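Local coordinates for protein triacylglycerol lipase (PDB 5AH1) that hydrolyses synthetic polyesters and, as a lipase by class, probably triacylglycerols, most likely through the serine chemistry of the alpha/beta-hydrolase fold, at residues 333-338 with 346-351. Numbering follows the deposited sequence. Where two conformers were deposited one is given.
With K (potassium ion), chain C.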
loop_
_atom_site.group_PDB
_atom_site.type_symbol
_atom_site.label_atom_id
_atom_site.label_comp_id
_atom_site.label_asym_id
_atom_site.label_seq_id
_atom_site.Cartn_x
_atom_site.Cartn_y
_atom_site.Cartn_z
ATOM N N THR A 333 2.393 -5.970 10.509
ATOM C CA THR A 333 3.154 -5.184 11.467
ATOM C C THR A 333 2.287 -4.873 12.677
ATOM O O THR A 333 1.074 -4.664 12.544
ATOM C CB THR A 333 3.674 -3.876 10.821
ATOM O OG1 THR A 333 2.707 -3.369 9.884
ATOM C CG2 THR A 333 4.971 -4.124 10.075
ATOM N N GLN A 334 2.916 -4.811 13.849
ATOM C CA GLN A 334 2.235 -4.465 15.098
ATOM C C GLN A 334 3.156 -3.613 15.954
ATOM O O GLN A 334 4.341 -3.915 16.053
ATOM C CB GLN A 334 1.849 -5.725 15.872
ATOM C CG GLN A 334 1.244 -5.405 17.235
ATOM C CD GLN A 334 0.756 -6.615 17.976
ATOM O OE1 GLN A 334 0.738 -7.732 17.454
ATOM N NE2 GLN A 334 0.335 -6.396 19.211
ATOM N N ALA A 335 2.608 -2.568 16.575
ATOM C CA ALA A 335 3.388 -1.751 17.500
ATOM C C ALA A 335 2.545 -1.262 18.685
ATOM O O ALA A 335 2.891 -0.283 19.343
ATOM C CB ALA A 335 4.074 -0.584 16.788
ATOM N N THR A 336 1.459 -1.975 18.970
ATOM C CA THR A 336 0.660 -1.752 20.167
ATOM C C THR A 336 0.778 -2.902 21.164
ATOM O O THR A 336 1.215 -4.012 20.830
ATOM C CB THR A 336 -0.832 -1.579 19.832
ATOM O OG1 THR A 336 -1.305 -2.712 19.107
ATOM C CG2 THR A 336 -1.067 -0.323 19.001
ATOM N N LYS A 337 0.362 -2.621 22.397
ATOM C CA LYS A 337 0.216 -3.614 23.454
ATOM C C LYS A 337 -1.147 -3.423 24.087
ATOM O O LYS A 337 -1.760 -2.365 23.956
ATOM C CB LYS A 337 1.298 -3.435 24.523
ATOM C CG LYS A 337 1.305 -2.056 25.163
ATOM C CD LYS A 337 2.401 -1.884 26.189
ATOM C CE LYS A 337 2.365 -0.471 26.759
ATOM N NZ LYS A 337 3.474 -0.198 27.721
ATOM N N GLU A 338 -1.629 -4.449 24.769
ATOM C CA GLU A 338 -2.926 -4.373 25.426
ATOM C C GLU A 338 -2.794 -3.680 26.778
ATOM O O GLU A 338 -1.910 -4.009 27.570
ATOM C CB GLU A 338 -3.517 -5.776 25.608
ATOM C CG GLU A 338 -4.904 -5.771 26.253
ATOM C CD GLU A 338 -5.603 -7.121 26.206
ATOM O OE1 GLU A 338 -5.252 -7.964 25.344
ATOM O OE2 GLU A 338 -6.515 -7.331 27.033
ATOM N N VAL A 346 -2.883 0.139 23.047
ATOM C CA VAL A 346 -2.206 1.424 23.124
ATOM C C VAL A 346 -0.813 1.328 22.529
ATOM O O VAL A 346 -0.225 0.248 22.453
ATOM C CB VAL A 346 -2.110 1.926 24.572
ATOM C CG1 VAL A 346 -3.493 2.095 25.134
ATOM C CG2 VAL A 346 -1.309 0.969 25.428
ATOM N N ALA A 347 -0.281 2.456 22.083
ATOM C CA ALA A 347 1.054 2.469 21.493
ATOM C C ALA A 347 2.116 1.929 22.438
ATOM O O ALA A 347 2.118 2.259 23.630
ATOM C CB ALA A 347 1.417 3.886 21.111
ATOM N N GLN A 348 3.013 1.095 21.909
ATOM C CA GLN A 348 4.249 0.742 22.603
ATOM C C GLN A 348 5.227 1.899 22.498
ATOM O O GLN A 348 5.589 2.324 21.405
ATOM C CB GLN A 348 4.921 -0.479 21.972
ATOM C CG GLN A 348 4.152 -1.790 22.050
ATOM C CD GLN A 348 4.849 -2.880 21.259
ATOM O OE1 GLN A 348 4.520 -3.137 20.110
ATOM N NE2 GLN A 348 5.841 -3.495 21.862
ATOM N N ILE A 349 5.666 2.395 23.645
ATOM C CA ILE A 349 6.634 3.478 23.691
ATOM C C ILE A 349 8.008 2.940 23.311
ATOM O O ILE A 349 8.531 2.036 23.963
ATOM C CB ILE A 349 6.676 4.114 25.093
ATOM C CG1 ILE A 349 5.262 4.497 25.545
ATOM C CG2 ILE A 349 7.608 5.326 25.110
ATOM C CD1 ILE A 349 4.523 5.409 24.579
ATOM N N GLY A 350 8.584 3.500 22.250
ATOM C CA GLY A 350 9.833 3.014 21.697
ATOM C C GLY A 350 9.576 2.623 20.256
ATOM O O GLY A 350 9.939 3.350 19.328
ATOM N N PRO A 351 8.899 1.489 20.049
ATOM C CA PRO A 351 8.609 1.039 18.685
ATOM C C PRO A 351 7.689 1.963 17.884
ATOM O O PRO A 351 7.875 2.104 16.684
ATOM C CB PRO A 351 7.942 -0.326 18.910
ATOM C CG PRO A 351 8.450 -0.775 20.235
ATOM C CD PRO A 351 8.549 0.463 21.047
HETATM K K K C . 8.936 3.403 14.936
HETATM O O HOH W 1 4.337 -5.465 18.697
HETATM O O HOH W 2 5.255 0.871 26.025
HETATM O O HOH W 3 9.472 4.674 16.945
HETATM O O HOH W 4 9.297 5.663 14.104
HETATM O O HOH W 5 11.467 3.129 14.699
#
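Lys337 and Val346 form the hydrogen-bonded pair of a short antiparallel beta hairpin that stands outside the parallel central sheet of this alpha/beta-hydrolase. Lys337 N donates to Val346 O and Val346 N returns the bond to Lys337 O, each at 2.9 Å. Beyond the neighbouring non-hydrogen-bonded pair, Thr336 and Ala347, the pairing ends with Gln348 N on Ala335 O (2.9 Å).

Lys337 and Val346 point their side chains to the same face, where their apolar parts cross obliquely and Lys337 CG lies 4.0 Å from Val346 CG2. The lysine suits this exposed position: its methylenes lean on valine, and the chain, extended beyond CG, carries NZ to a water that also accepts from Ile349 N. On Thr336 the methyl and CB instead sit against Val346 O, while OG1 is engaged by Asn383 N.

Gln348 lays its chain beside the backbone of Ala335 and Thr336. Its CG, anti to its own carbonyl carbon (chi1 -64°), lies 3.3 Å from Ala335 O, as does CB, and OE1 rests 3.1 Å from Ala335 C, a close contact without a hydrogen bond. A long amide fits here because its two ends serve different partners: NE2 donates to Asn423, and OE1 accepts a hydrogen bond from a water (2.7 Å) that also bonds weakly to Gln334 O. Gln334 in turn spans Ala335 with an extended chain, its NE2 donating from above the carbonyl plane to Thr336 O (3.0 Å), as its OE1 meets Arg420.

Ala335, small enough for its buried place, offers CB to the ring of Pro351. The backbone angles of Gly350 (phi 121°, psi -74°) would jam a beta carbon against the preceding carbonyl O, which calls for glycine; Pro351 O then binds the potassium ion at 2.4 Å, alongside Asp425 and Asp428, and one of the ion's waters donates to Gly350 O.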